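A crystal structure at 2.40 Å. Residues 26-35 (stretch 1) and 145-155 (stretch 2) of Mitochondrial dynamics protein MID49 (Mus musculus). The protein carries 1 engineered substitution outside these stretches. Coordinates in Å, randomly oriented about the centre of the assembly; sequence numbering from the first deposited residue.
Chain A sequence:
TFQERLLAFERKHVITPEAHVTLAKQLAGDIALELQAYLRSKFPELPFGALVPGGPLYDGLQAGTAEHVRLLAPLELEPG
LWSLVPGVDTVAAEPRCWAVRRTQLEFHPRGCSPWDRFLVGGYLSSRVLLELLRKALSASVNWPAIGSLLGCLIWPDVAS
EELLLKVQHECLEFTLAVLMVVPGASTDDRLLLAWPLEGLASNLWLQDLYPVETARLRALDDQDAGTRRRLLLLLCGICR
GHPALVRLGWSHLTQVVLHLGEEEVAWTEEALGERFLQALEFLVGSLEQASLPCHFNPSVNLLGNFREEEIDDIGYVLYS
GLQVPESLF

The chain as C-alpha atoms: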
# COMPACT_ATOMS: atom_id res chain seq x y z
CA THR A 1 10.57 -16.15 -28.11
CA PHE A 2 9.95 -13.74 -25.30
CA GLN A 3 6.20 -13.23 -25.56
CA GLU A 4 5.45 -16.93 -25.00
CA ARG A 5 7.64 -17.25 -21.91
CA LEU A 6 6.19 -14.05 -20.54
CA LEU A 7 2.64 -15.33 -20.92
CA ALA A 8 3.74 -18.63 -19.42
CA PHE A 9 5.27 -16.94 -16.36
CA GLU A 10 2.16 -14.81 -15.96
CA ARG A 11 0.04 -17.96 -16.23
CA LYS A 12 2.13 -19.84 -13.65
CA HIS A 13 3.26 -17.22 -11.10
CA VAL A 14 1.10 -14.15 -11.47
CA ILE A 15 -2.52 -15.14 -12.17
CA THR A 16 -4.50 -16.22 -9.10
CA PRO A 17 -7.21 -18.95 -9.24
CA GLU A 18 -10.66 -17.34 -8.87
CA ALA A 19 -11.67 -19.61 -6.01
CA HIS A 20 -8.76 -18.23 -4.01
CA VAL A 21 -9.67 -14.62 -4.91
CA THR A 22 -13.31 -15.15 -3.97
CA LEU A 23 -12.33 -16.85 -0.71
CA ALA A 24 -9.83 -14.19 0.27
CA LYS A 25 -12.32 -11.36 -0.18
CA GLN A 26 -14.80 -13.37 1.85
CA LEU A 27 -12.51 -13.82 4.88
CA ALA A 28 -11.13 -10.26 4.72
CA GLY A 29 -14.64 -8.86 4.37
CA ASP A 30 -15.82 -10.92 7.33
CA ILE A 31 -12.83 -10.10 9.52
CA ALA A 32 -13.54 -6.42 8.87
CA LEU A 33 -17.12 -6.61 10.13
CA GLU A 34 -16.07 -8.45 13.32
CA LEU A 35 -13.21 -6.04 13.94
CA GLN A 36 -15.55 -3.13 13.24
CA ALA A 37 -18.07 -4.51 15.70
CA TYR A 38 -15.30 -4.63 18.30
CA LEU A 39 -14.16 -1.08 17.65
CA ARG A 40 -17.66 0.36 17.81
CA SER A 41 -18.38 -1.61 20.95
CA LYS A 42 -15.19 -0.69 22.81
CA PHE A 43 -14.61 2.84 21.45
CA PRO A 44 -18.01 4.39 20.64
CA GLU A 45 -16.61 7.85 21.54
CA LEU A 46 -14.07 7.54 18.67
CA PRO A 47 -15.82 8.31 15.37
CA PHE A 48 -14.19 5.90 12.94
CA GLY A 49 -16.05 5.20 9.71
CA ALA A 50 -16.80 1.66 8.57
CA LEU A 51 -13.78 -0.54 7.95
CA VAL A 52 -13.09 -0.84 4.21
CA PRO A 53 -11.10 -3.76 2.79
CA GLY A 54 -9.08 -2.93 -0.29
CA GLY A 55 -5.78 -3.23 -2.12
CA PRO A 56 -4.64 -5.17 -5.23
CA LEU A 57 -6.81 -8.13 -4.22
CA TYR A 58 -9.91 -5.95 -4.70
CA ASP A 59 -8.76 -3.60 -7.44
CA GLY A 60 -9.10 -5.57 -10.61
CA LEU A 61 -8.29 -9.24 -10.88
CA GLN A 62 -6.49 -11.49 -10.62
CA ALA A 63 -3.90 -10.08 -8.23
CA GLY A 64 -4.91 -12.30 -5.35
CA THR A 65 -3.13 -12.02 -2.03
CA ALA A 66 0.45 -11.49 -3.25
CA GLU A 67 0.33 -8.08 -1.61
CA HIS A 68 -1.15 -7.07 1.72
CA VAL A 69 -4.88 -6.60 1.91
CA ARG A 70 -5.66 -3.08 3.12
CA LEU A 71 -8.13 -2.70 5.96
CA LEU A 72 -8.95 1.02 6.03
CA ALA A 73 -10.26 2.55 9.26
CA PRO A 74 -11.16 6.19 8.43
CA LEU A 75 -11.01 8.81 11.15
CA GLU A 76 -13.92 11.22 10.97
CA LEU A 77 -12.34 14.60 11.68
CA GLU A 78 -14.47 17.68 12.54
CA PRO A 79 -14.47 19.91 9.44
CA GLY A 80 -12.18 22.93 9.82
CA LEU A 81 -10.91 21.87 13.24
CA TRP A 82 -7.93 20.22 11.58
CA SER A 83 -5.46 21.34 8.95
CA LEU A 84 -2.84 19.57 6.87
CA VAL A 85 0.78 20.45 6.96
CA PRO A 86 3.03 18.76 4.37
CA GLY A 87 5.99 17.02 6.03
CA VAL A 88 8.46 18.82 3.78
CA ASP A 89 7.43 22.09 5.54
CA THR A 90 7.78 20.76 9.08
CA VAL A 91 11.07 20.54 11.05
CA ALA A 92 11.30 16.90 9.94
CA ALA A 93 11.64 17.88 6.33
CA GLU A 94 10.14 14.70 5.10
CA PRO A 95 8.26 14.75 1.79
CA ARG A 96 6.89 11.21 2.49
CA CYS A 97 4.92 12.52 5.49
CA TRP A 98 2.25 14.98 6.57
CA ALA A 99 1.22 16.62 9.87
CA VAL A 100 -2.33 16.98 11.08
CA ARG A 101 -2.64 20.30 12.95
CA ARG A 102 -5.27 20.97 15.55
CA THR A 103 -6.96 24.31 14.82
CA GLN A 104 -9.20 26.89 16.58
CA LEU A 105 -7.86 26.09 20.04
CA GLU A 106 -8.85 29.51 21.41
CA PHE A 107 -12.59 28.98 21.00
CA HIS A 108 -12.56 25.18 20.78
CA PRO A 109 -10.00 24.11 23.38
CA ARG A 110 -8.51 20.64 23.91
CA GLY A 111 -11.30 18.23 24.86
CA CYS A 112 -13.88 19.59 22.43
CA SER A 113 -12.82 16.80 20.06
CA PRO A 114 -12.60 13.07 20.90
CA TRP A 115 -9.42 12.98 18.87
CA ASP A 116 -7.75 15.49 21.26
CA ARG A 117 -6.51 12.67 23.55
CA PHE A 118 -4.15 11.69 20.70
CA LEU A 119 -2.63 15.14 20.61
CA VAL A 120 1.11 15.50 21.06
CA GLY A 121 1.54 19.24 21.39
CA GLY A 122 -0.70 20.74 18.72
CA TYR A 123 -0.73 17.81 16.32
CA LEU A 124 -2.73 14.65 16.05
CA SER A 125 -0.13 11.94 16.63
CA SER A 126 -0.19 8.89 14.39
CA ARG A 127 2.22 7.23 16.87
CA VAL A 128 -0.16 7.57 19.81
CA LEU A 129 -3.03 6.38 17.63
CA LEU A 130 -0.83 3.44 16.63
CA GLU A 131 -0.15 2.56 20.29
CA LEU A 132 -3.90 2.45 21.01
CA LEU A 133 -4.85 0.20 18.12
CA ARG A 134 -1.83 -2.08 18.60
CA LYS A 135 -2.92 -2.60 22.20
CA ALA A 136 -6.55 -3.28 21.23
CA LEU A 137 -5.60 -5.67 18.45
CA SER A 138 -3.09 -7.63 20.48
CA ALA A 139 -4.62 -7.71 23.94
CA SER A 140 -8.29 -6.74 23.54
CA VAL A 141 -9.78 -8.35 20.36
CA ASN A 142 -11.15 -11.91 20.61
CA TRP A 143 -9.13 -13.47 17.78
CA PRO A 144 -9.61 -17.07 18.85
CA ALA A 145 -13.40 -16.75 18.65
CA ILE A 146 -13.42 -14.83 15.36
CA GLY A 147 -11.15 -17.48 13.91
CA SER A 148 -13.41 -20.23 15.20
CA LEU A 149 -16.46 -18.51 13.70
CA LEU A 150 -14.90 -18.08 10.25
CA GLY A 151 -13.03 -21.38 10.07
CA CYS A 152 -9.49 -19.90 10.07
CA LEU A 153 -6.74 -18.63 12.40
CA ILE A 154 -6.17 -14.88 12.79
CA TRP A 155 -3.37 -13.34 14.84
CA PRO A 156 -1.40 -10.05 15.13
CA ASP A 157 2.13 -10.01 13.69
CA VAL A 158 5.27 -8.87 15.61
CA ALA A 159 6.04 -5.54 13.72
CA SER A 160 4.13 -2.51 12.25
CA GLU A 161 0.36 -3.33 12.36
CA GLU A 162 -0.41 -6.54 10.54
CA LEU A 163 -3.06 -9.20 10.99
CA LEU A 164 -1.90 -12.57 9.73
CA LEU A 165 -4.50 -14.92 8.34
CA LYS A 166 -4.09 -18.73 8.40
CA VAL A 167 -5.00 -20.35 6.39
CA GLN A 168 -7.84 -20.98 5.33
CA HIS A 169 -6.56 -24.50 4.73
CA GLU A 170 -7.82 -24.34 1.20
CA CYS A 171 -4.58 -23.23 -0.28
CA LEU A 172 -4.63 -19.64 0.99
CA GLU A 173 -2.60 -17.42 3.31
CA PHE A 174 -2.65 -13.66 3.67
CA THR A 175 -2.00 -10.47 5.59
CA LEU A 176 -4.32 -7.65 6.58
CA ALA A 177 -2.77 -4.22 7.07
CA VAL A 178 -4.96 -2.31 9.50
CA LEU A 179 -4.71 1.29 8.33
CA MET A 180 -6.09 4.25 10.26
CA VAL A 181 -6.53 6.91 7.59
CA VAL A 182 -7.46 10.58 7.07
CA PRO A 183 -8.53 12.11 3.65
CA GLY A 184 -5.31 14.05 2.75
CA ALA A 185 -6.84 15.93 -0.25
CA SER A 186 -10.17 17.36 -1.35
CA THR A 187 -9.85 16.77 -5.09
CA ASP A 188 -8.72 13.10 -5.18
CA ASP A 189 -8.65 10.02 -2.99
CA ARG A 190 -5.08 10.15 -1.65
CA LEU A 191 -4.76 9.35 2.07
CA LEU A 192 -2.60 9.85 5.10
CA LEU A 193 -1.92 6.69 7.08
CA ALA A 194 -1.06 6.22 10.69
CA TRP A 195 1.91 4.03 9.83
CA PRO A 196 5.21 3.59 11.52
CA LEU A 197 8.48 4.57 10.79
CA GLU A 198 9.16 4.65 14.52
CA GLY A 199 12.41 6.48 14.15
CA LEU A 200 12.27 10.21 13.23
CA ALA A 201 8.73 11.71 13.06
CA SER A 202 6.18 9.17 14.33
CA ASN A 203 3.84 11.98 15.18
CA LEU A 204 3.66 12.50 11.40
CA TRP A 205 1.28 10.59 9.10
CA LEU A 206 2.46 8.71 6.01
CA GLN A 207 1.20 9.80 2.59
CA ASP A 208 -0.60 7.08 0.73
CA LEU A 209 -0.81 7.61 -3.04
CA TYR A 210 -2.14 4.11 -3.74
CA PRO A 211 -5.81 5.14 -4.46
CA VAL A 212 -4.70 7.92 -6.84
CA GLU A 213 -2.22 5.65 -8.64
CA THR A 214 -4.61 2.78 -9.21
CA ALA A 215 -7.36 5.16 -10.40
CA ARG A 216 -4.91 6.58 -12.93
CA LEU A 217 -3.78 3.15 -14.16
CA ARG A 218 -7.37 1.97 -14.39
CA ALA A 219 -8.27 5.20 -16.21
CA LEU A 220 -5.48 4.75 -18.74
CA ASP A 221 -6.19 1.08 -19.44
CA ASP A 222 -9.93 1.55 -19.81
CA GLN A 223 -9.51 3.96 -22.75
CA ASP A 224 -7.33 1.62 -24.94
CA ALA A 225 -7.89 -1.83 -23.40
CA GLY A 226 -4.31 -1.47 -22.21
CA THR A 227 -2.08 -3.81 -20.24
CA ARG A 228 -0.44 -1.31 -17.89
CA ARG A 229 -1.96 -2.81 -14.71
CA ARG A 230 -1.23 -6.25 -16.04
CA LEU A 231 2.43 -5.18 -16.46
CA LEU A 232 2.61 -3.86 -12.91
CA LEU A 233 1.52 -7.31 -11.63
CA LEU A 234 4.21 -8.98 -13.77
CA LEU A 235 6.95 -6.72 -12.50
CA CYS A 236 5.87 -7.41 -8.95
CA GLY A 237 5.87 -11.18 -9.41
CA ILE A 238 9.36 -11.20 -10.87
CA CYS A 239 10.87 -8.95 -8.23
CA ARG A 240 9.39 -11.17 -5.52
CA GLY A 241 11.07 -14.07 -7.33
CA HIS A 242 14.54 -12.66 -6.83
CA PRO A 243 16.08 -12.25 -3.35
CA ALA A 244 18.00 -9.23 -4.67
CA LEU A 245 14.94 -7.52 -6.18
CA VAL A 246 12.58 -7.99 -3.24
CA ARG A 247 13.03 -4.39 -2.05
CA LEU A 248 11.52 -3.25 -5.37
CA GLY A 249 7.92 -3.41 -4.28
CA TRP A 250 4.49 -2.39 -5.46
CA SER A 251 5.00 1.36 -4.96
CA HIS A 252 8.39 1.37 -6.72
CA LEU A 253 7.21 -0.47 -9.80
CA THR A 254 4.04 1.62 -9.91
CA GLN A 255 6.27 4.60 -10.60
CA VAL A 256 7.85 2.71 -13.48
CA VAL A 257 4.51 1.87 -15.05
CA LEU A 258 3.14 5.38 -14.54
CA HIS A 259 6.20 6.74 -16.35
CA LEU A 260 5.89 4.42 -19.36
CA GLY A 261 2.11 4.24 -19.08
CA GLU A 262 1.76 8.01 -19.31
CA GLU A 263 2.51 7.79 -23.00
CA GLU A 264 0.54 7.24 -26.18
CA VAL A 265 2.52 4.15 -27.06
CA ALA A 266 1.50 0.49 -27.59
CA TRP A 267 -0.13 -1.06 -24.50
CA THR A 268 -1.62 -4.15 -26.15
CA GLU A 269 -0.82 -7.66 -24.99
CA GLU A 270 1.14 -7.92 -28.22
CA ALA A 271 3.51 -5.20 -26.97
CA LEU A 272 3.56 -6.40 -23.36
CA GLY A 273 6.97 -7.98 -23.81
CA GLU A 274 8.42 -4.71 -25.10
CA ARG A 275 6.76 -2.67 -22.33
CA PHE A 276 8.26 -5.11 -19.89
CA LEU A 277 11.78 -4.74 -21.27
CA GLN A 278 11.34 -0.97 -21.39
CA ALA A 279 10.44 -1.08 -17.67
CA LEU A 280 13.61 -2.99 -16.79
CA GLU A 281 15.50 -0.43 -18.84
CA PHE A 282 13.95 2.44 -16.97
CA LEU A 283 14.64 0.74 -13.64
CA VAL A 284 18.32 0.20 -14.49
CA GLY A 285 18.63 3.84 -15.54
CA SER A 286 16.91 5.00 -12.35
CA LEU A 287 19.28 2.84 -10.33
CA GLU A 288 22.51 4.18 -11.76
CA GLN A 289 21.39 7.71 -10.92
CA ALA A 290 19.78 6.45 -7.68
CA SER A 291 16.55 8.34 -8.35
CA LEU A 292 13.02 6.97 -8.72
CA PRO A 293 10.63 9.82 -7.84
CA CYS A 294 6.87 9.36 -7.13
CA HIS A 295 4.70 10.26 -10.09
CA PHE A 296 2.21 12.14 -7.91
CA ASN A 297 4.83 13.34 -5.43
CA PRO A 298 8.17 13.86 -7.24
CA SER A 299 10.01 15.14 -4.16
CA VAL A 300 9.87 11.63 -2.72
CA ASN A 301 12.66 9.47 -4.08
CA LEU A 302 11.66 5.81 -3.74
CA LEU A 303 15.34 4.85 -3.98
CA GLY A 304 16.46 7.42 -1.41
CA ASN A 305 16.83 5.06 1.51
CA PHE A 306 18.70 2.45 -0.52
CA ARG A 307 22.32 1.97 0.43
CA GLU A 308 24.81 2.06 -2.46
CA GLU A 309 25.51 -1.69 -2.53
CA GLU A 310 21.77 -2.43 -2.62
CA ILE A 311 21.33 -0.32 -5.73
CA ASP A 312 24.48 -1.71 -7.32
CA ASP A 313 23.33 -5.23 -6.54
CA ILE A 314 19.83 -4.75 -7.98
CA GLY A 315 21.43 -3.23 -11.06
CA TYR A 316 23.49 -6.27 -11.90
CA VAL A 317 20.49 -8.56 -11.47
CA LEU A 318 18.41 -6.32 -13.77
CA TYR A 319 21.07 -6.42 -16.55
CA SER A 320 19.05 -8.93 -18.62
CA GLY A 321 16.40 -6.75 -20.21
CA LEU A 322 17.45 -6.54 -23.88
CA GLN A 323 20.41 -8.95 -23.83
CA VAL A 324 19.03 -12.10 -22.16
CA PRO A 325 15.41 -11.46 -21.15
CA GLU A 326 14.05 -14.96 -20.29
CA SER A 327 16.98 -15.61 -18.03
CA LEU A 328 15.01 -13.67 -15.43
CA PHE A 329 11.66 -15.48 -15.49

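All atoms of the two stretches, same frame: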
# COMPACT_ATOMS: atom_id res chain seq x y z
N GLN A 26 -13.79 -12.97 0.89
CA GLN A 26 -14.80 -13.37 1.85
C GLN A 26 -14.27 -13.27 3.29
O GLN A 26 -14.91 -12.65 4.15
CB GLN A 26 -15.28 -14.80 1.54
CG GLN A 26 -16.37 -15.31 2.44
CD GLN A 26 -15.81 -16.03 3.64
OE1 GLN A 26 -14.95 -16.90 3.52
NE2 GLN A 26 -16.29 -15.66 4.82
N LEU A 27 -13.10 -13.85 3.54
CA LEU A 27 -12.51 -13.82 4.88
C LEU A 27 -12.19 -12.38 5.30
O LEU A 27 -12.59 -11.93 6.37
CB LEU A 27 -11.26 -14.69 4.93
CG LEU A 27 -11.48 -16.19 4.70
CD1 LEU A 27 -10.15 -16.91 4.60
CD2 LEU A 27 -12.33 -16.81 5.78
N ALA A 28 -11.50 -11.64 4.43
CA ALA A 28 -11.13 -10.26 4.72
C ALA A 28 -12.35 -9.37 4.96
O ALA A 28 -12.33 -8.49 5.82
CB ALA A 28 -10.28 -9.69 3.55
N GLY A 29 -13.41 -9.60 4.20
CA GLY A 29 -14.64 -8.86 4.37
C GLY A 29 -15.24 -9.18 5.72
O GLY A 29 -15.70 -8.29 6.44
N ASP A 30 -15.22 -10.47 6.07
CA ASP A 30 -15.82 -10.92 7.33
C ASP A 30 -15.02 -10.52 8.56
O ASP A 30 -15.60 -10.16 9.59
CB ASP A 30 -16.02 -12.42 7.31
CG ASP A 30 -17.14 -12.84 6.40
OD1 ASP A 30 -18.17 -12.13 6.37
OD2 ASP A 30 -17.00 -13.87 5.72
N ILE A 31 -13.70 -10.58 8.45
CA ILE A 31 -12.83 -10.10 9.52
C ILE A 31 -13.07 -8.61 9.78
O ILE A 31 -13.08 -8.17 10.92
CB ILE A 31 -11.36 -10.34 9.17
CG1 ILE A 31 -11.10 -11.84 9.02
CG2 ILE A 31 -10.46 -9.73 10.24
CD1 ILE A 31 -9.71 -12.19 8.59
N ALA A 32 -13.31 -7.85 8.72
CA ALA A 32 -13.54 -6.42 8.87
C ALA A 32 -14.79 -6.12 9.70
O ALA A 32 -14.75 -5.28 10.60
CB ALA A 32 -13.65 -5.74 7.51
N LEU A 33 -15.87 -6.84 9.43
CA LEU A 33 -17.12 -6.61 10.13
C LEU A 33 -17.05 -6.98 11.60
O LEU A 33 -17.67 -6.31 12.42
CB LEU A 33 -18.25 -7.39 9.46
CG LEU A 33 -18.57 -6.98 8.03
CD1 LEU A 33 -19.75 -7.78 7.54
CD2 LEU A 33 -18.86 -5.50 7.98
N GLU A 34 -16.33 -8.05 11.92
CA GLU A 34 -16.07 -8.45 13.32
C GLU A 34 -15.18 -7.43 14.04
O GLU A 34 -15.48 -6.99 15.15
CB GLU A 34 -15.42 -9.84 13.37
CG GLU A 34 -16.39 -10.98 13.21
CD GLU A 34 -17.50 -10.91 14.24
OE1 GLU A 34 -17.19 -10.82 15.44
OE2 GLU A 34 -18.68 -10.94 13.86
N LEU A 35 -14.10 -7.05 13.40
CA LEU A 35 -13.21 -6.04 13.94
C LEU A 35 -13.92 -4.70 14.10
O LEU A 35 -13.69 -3.97 15.08
CB LEU A 35 -12.00 -5.87 13.02
CG LEU A 35 -10.89 -4.95 13.52
CD1 LEU A 35 -10.51 -5.29 14.94
CD2 LEU A 35 -9.69 -5.08 12.61
N ALA A 145 -11.99 -16.56 18.96
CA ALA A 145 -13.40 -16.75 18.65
C ALA A 145 -13.73 -16.40 17.20
O ALA A 145 -14.47 -17.13 16.54
CB ALA A 145 -14.26 -15.92 19.58
N ILE A 146 -13.19 -15.28 16.73
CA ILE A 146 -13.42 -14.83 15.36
C ILE A 146 -12.90 -15.89 14.39
O ILE A 146 -13.55 -16.23 13.41
CB ILE A 146 -12.74 -13.48 15.07
CG1 ILE A 146 -13.43 -12.37 15.86
CG2 ILE A 146 -12.77 -13.15 13.60
CD1 ILE A 146 -12.57 -11.12 16.06
N GLY A 147 -11.73 -16.43 14.71
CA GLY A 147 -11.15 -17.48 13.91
C GLY A 147 -12.01 -18.73 13.90
O GLY A 147 -12.19 -19.38 12.87
N SER A 148 -12.55 -19.07 15.07
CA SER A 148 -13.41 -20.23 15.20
C SER A 148 -14.68 -20.05 14.38
O SER A 148 -15.14 -20.99 13.72
CB SER A 148 -13.75 -20.47 16.66
OG SER A 148 -14.57 -21.62 16.81
N LEU A 149 -15.24 -18.85 14.41
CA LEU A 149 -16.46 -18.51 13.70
C LEU A 149 -16.31 -18.58 12.18
O LEU A 149 -17.21 -19.02 11.47
CB LEU A 149 -16.93 -17.10 14.10
CG LEU A 149 -18.11 -16.47 13.37
CD1 LEU A 149 -19.42 -17.03 13.91
CD2 LEU A 149 -18.10 -14.92 13.42
N LEU A 150 -15.14 -18.18 11.69
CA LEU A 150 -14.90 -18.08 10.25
C LEU A 150 -14.09 -19.24 9.68
O LEU A 150 -13.71 -19.22 8.51
CB LEU A 150 -14.20 -16.76 9.93
CG LEU A 150 -14.92 -15.47 10.33
CD1 LEU A 150 -14.02 -14.28 10.08
CD2 LEU A 150 -16.24 -15.31 9.57
N GLY A 151 -13.82 -20.25 10.50
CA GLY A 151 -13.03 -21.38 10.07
C GLY A 151 -11.63 -21.02 9.57
O GLY A 151 -11.25 -21.42 8.47
N CYS A 152 -10.89 -20.22 10.35
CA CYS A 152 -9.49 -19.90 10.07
C CYS A 152 -8.79 -19.47 11.36
O CYS A 152 -9.42 -19.39 12.40
CB CYS A 152 -9.37 -18.80 9.02
SG CYS A 152 -10.11 -17.22 9.53
N LEU A 153 -7.48 -19.21 11.28
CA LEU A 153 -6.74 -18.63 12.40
C LEU A 153 -6.34 -17.20 12.07
O LEU A 153 -5.77 -16.97 11.00
CB LEU A 153 -5.46 -19.42 12.72
CG LEU A 153 -5.14 -19.65 14.20
CD1 LEU A 153 -5.90 -20.88 14.72
CD2 LEU A 153 -3.62 -19.72 14.48
N ILE A 154 -6.59 -16.27 12.98
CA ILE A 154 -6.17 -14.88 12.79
C ILE A 154 -5.36 -14.43 13.99
O ILE A 154 -5.80 -14.61 15.13
CB ILE A 154 -7.37 -13.92 12.62
CG1 ILE A 154 -8.48 -14.58 11.78
CG2 ILE A 154 -6.90 -12.59 12.09
CD1 ILE A 154 -9.86 -14.02 11.98
N TRP A 155 -4.18 -13.85 13.75
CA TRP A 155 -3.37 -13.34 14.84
C TRP A 155 -2.51 -12.14 14.42
O TRP A 155 -2.10 -12.04 13.26
CB TRP A 155 -2.47 -14.45 15.41
CG TRP A 155 -1.30 -14.79 14.54
CD1 TRP A 155 -0.02 -14.31 14.66
CD2 TRP A 155 -1.28 -15.69 13.43
NE1 TRP A 155 0.78 -14.85 13.68
CE2 TRP A 155 0.03 -15.71 12.92
CE3 TRP A 155 -2.25 -16.49 12.81
CZ2 TRP A 155 0.40 -16.48 11.81
CZ3 TRP A 155 -1.88 -17.26 11.73
CH2 TRP A 155 -0.57 -17.25 11.24

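No hydrogen bond joins these two stretches, although an aspartate and a glutamate of the first both have CA-to-CB bonds directed toward the second. The contact is mostly carbon packing. Asp-30 and Glu-34 each bring their CB, and Glu-34 OE2 also comes near a leucine methyl. About 408 Å² of surface is buried, both sides summed.

Stretch 1 is helical throughout. Its axis passes 11.0 Å from that of helix 145-150 at closest approach, and the two run in roughly opposed directions, at 139°. Leu-27 therefore lies near Leu-150 and Glu-34 near Ile-146. Leu-27, Asp-30, Ile-31 and Glu-34 follow one another in steps of three, one and three, which brings them to the same side of the helix.

Leu-150 is the centre of the contact. It has the largest covered area of any residue here, and its CB points toward stretch 1. Leu-150 CD2 and CD1 lie 3.7 and 3.9 Å from Asp-30 CB. Leu-150 CD1 also reaches Ile-31 CG1, at 4.0 Å. A branched leucine end suits this place, with both methyls near Asp-30 and one also near Ile-31.

Ile-31 points sideways at its CB, but its end comes nearer. With chi1 m and chi2 t, the chain extends so that Ile-31 CD1 meets Ile-154 CD1 at 3.9 Å. Ile-154 belongs to the strand, so Ile-31 touches both Leu-150 and the strand. Both isoleucines are buried, as suits apolar side chains.

Leu-27 is also buried and also has the m, t rotamer. Its CD2 lies 3.9 Å from the backbone Leu-150 O and 4.4 Å from Cys-152 SG. The sulfur is a modestly polar group and is compatible with this apolar contact.

At the other end, Glu-34 CB packs 4.1 Å from Ile-146 CG1. The acid then bends, with chi1 and chi2 both m, and Glu-34 OE2 lies 4.0 Å from Leu-149 CD2. Glu-34 is partly exposed, as is Asp-30. Each packs its CB here, and partial exposure is compatible with a carboxylate.

The turn after the second helix carries the chain from Leu-150 to the strand. Gly-151 has positive phi, which favours glycine, and forms part of a Schellman motif. Cys-152 N bonds back to Gly-147 O at 3.0 Å. Gly-147 suits its place too: an ideal CB there would lie 2.6 Å from Cys-152 O, a clash. The turn leaves Cys-152 and Ile-154 with their CB atoms toward stretch 1, while Leu-153 between them is out of reach.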